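Local coordinates for uncharacterized protein (Parabacteroides merdae, PDB 4R7F) that is of unknown function, but combines immunoglobulin-like beta-sandwich domains and opens with a domain related to type 9 secretion system plug proteins, at residues I39-D44 with Y99-P104. Numbering follows the deposited sequence.
Sequences IEINFD and YRLLLP
One face of the F43 ring carries CB of Y99, 3.6 Å from the ring centroid and displaced toward the rim, a CH-pi contact. The two rings run nearly parallel, planes 5° apart, yet are slid so far that they barely overlap; F43 O lies in plane at the edge of the Y99 ring. The crowded chi1 position of F43, between N and the carbonyl carbon (68°), sets the ring against Y99 CB. On the other side of the sheet, E40 OE2 meets the guanidinium edge of R100 in its plane, a salt bridge 3.2 Å from NE, with carboxylate and guanidinium almost perpendicular. E40 OE2 also accepts a hydrogen bond from N42 ND2 at 3.1 Å, through its anti lone pair, while R100 NH1 also pairs with D85 and N42 OD1 with N98. An alanine in place of E40 would probably leave R100 NE and N42 ND2 without the carboxylate oxygen they share and take away E40 CG, which lies 3.7 Å from L102 CD2. Six backbone bonds join the antiparallel strands; I41 N to L101 O is the straightest at 173°. I41 CD1 touches L101 CD2 and, at 4.0 Å, L103 CD1. In this immunoglobulin-like sandwich, 39-46 and 96-103 are the inner strands of a four-stranded sheet, flanked by 14-21 and 86-88, with the face of I41 and L103 packed on F131, A133 and F135 of strand 129-138 and Y55 of strand 53-60.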
loop_
_atom_site.group_PDB
_atom_site.type_symbol
_atom_site.label_atom_id
_atom_site.label_comp_id
_atom_site.label_asym_id
_atom_site.label_seq_id
_atom_site.Cartn_x
_atom_site.Cartn_y
_atom_site.Cartn_z
ATOM N N ILE A 39 -9.892 18.728 4.634
ATOM C CA ILE A 39 -10.058 17.954 5.858
ATOM C C ILE A 39 -11.515 17.924 6.269
ATOM O O ILE A 39 -12.196 18.952 6.218
ATOM C CB ILE A 39 -9.245 18.538 7.016
ATOM C CG1 ILE A 39 -7.766 18.277 6.779
ATOM C CG2 ILE A 39 -9.637 17.878 8.324
ATOM C CD1 ILE A 39 -7.332 16.839 7.017
ATOM N N GLU A 40 -11.972 16.742 6.678
ATOM C CA GLU A 40 -13.296 16.555 7.192
ATOM C C GLU A 40 -13.205 16.263 8.688
ATOM O O GLU A 40 -12.548 15.313 9.107
ATOM C CB GLU A 40 -13.990 15.400 6.495
ATOM C CG GLU A 40 -15.378 15.063 7.058
ATOM C CD GLU A 40 -16.073 13.930 6.296
ATOM O OE1 GLU A 40 -15.484 13.421 5.335
ATOM O OE2 GLU A 40 -17.206 13.535 6.644
ATOM N N ILE A 41 -13.905 17.078 9.470
ATOM C CA ILE A 41 -14.124 16.842 10.867
ATOM C C ILE A 41 -15.557 16.390 11.026
ATOM O O ILE A 41 -16.476 17.105 10.729
ATOM C CB ILE A 41 -13.869 18.101 11.697
ATOM C CG1 ILE A 41 -12.373 18.388 11.729
ATOM C CG2 ILE A 41 -14.408 17.904 13.099
ATOM C CD1 ILE A 41 -12.029 19.847 11.813
ATOM N N ASN A 42 -15.722 15.178 11.510
ATOM C CA ASN A 42 -17.009 14.550 11.669
ATOM C C ASN A 42 -17.219 14.059 13.132
ATOM O O ASN A 42 -16.330 13.463 13.758
ATOM C CB ASN A 42 -17.064 13.386 10.696
ATOM C CG ASN A 42 -18.471 12.918 10.435
ATOM O OD1 ASN A 42 -19.156 12.407 11.323
ATOM N ND2 ASN A 42 -18.921 13.118 9.221
ATOM N N PHE A 43 -18.398 14.287 13.674
ATOM C CA PHE A 43 -18.662 13.933 15.038
ATOM C C PHE A 43 -20.138 13.894 15.288
ATOM O O PHE A 43 -20.889 14.483 14.529
ATOM C CB PHE A 43 -17.991 14.943 15.987
ATOM C CG PHE A 43 -18.575 16.319 15.951
ATOM C CD1 PHE A 43 -18.104 17.253 15.060
ATOM C CD2 PHE A 43 -19.573 16.692 16.839
ATOM C CE1 PHE A 43 -18.624 18.549 15.041
ATOM C CE2 PHE A 43 -20.104 17.985 16.826
ATOM C CZ PHE A 43 -19.622 18.919 15.928
ATOM N N ASP A 44 -20.547 13.208 16.356
ATOM C CA ASP A 44 -21.931 13.192 16.768
ATOM C C ASP A 44 -22.106 13.972 18.061
ATOM O O ASP A 44 -21.258 13.932 18.923
ATOM C CB ASP A 44 -22.408 11.768 17.001
ATOM C CG ASP A 44 -22.501 10.960 15.741
ATOM O OD1 ASP A 44 -22.645 11.530 14.641
ATOM O OD2 ASP A 44 -22.418 9.724 15.871
ATOM N N TYR A 99 -22.593 15.702 12.641
ATOM C CA TYR A 99 -22.090 16.997 12.198
ATOM C C TYR A 99 -20.855 16.805 11.339
ATOM O O TYR A 99 -20.063 15.889 11.538
ATOM C CB TYR A 99 -21.691 17.843 13.396
ATOM C CG TYR A 99 -22.844 18.211 14.306
ATOM C CD1 TYR A 99 -23.334 17.304 15.232
ATOM C CD2 TYR A 99 -23.452 19.479 14.233
ATOM C CE1 TYR A 99 -24.394 17.626 16.060
ATOM C CE2 TYR A 99 -24.518 19.820 15.068
ATOM C CZ TYR A 99 -24.997 18.878 15.966
ATOM O OH TYR A 99 -26.037 19.177 16.811
ATOM N N ARG A 100 -20.672 17.703 10.401
ATOM C CA ARG A 100 -19.599 17.611 9.426
ATOM C C ARG A 100 -19.142 19.017 9.124
ATOM O O ARG A 100 -19.957 19.886 8.834
ATOM C CB ARG A 100 -20.107 16.944 8.174
ATOM C CG ARG A 100 -19.083 16.728 7.083
ATOM C CD ARG A 100 -19.480 15.462 6.330
ATOM N NE ARG A 100 -19.133 15.483 4.923
ATOM C CZ ARG A 100 -19.769 16.221 4.022
ATOM N NH1 ARG A 100 -20.770 17.024 4.382
ATOM N NH2 ARG A 100 -19.384 16.178 2.758
ATOM N N LEU A 101 -17.838 19.218 9.250
ATOM C CA LEU A 101 -17.153 20.455 8.941
ATOM C C LEU A 101 -16.025 20.085 8.007
ATOM O O LEU A 101 -15.186 19.240 8.344
ATOM C CB LEU A 101 -16.589 21.071 10.219
ATOM C CG LEU A 101 -15.634 22.251 10.079
ATOM C CD1 LEU A 101 -16.345 23.466 9.507
ATOM C CD2 LEU A 101 -15.075 22.593 11.431
ATOM N N LEU A 102 -16.038 20.675 6.818
ATOM C CA LEU A 102 -14.929 20.566 5.894
ATOM C C LEU A 102 -14.075 21.833 5.964
ATOM O O LEU A 102 -14.596 22.955 6.072
ATOM C CB LEU A 102 -15.439 20.375 4.482
ATOM C CG LEU A 102 -16.384 19.202 4.306
ATOM C CD1 LEU A 102 -16.810 19.099 2.851
ATOM C CD2 LEU A 102 -15.715 17.926 4.770
ATOM N N LEU A 103 -12.765 21.643 5.903
ATOM C CA LEU A 103 -11.829 22.739 5.854
ATOM C C LEU A 103 -10.732 22.478 4.828
ATOM O O LEU A 103 -10.270 21.363 4.688
ATOM C CB LEU A 103 -11.191 22.909 7.208
ATOM C CG LEU A 103 -12.067 23.529 8.287
ATOM C CD1 LEU A 103 -11.495 23.233 9.668
ATOM C CD2 LEU A 103 -12.179 25.023 8.071
ATOM N N PRO A 104 -10.308 23.513 4.096
ATOM C CA PRO A 104 -10.889 24.847 4.103
ATOM C C PRO A 104 -12.280 24.826 3.442
ATOM O O PRO A 104 -12.644 23.843 2.783
ATOM C CB PRO A 104 -9.917 25.639 3.243
ATOM C CG PRO A 104 -9.490 24.630 2.232
ATOM C CD PRO A 104 -9.283 23.382 3.051
#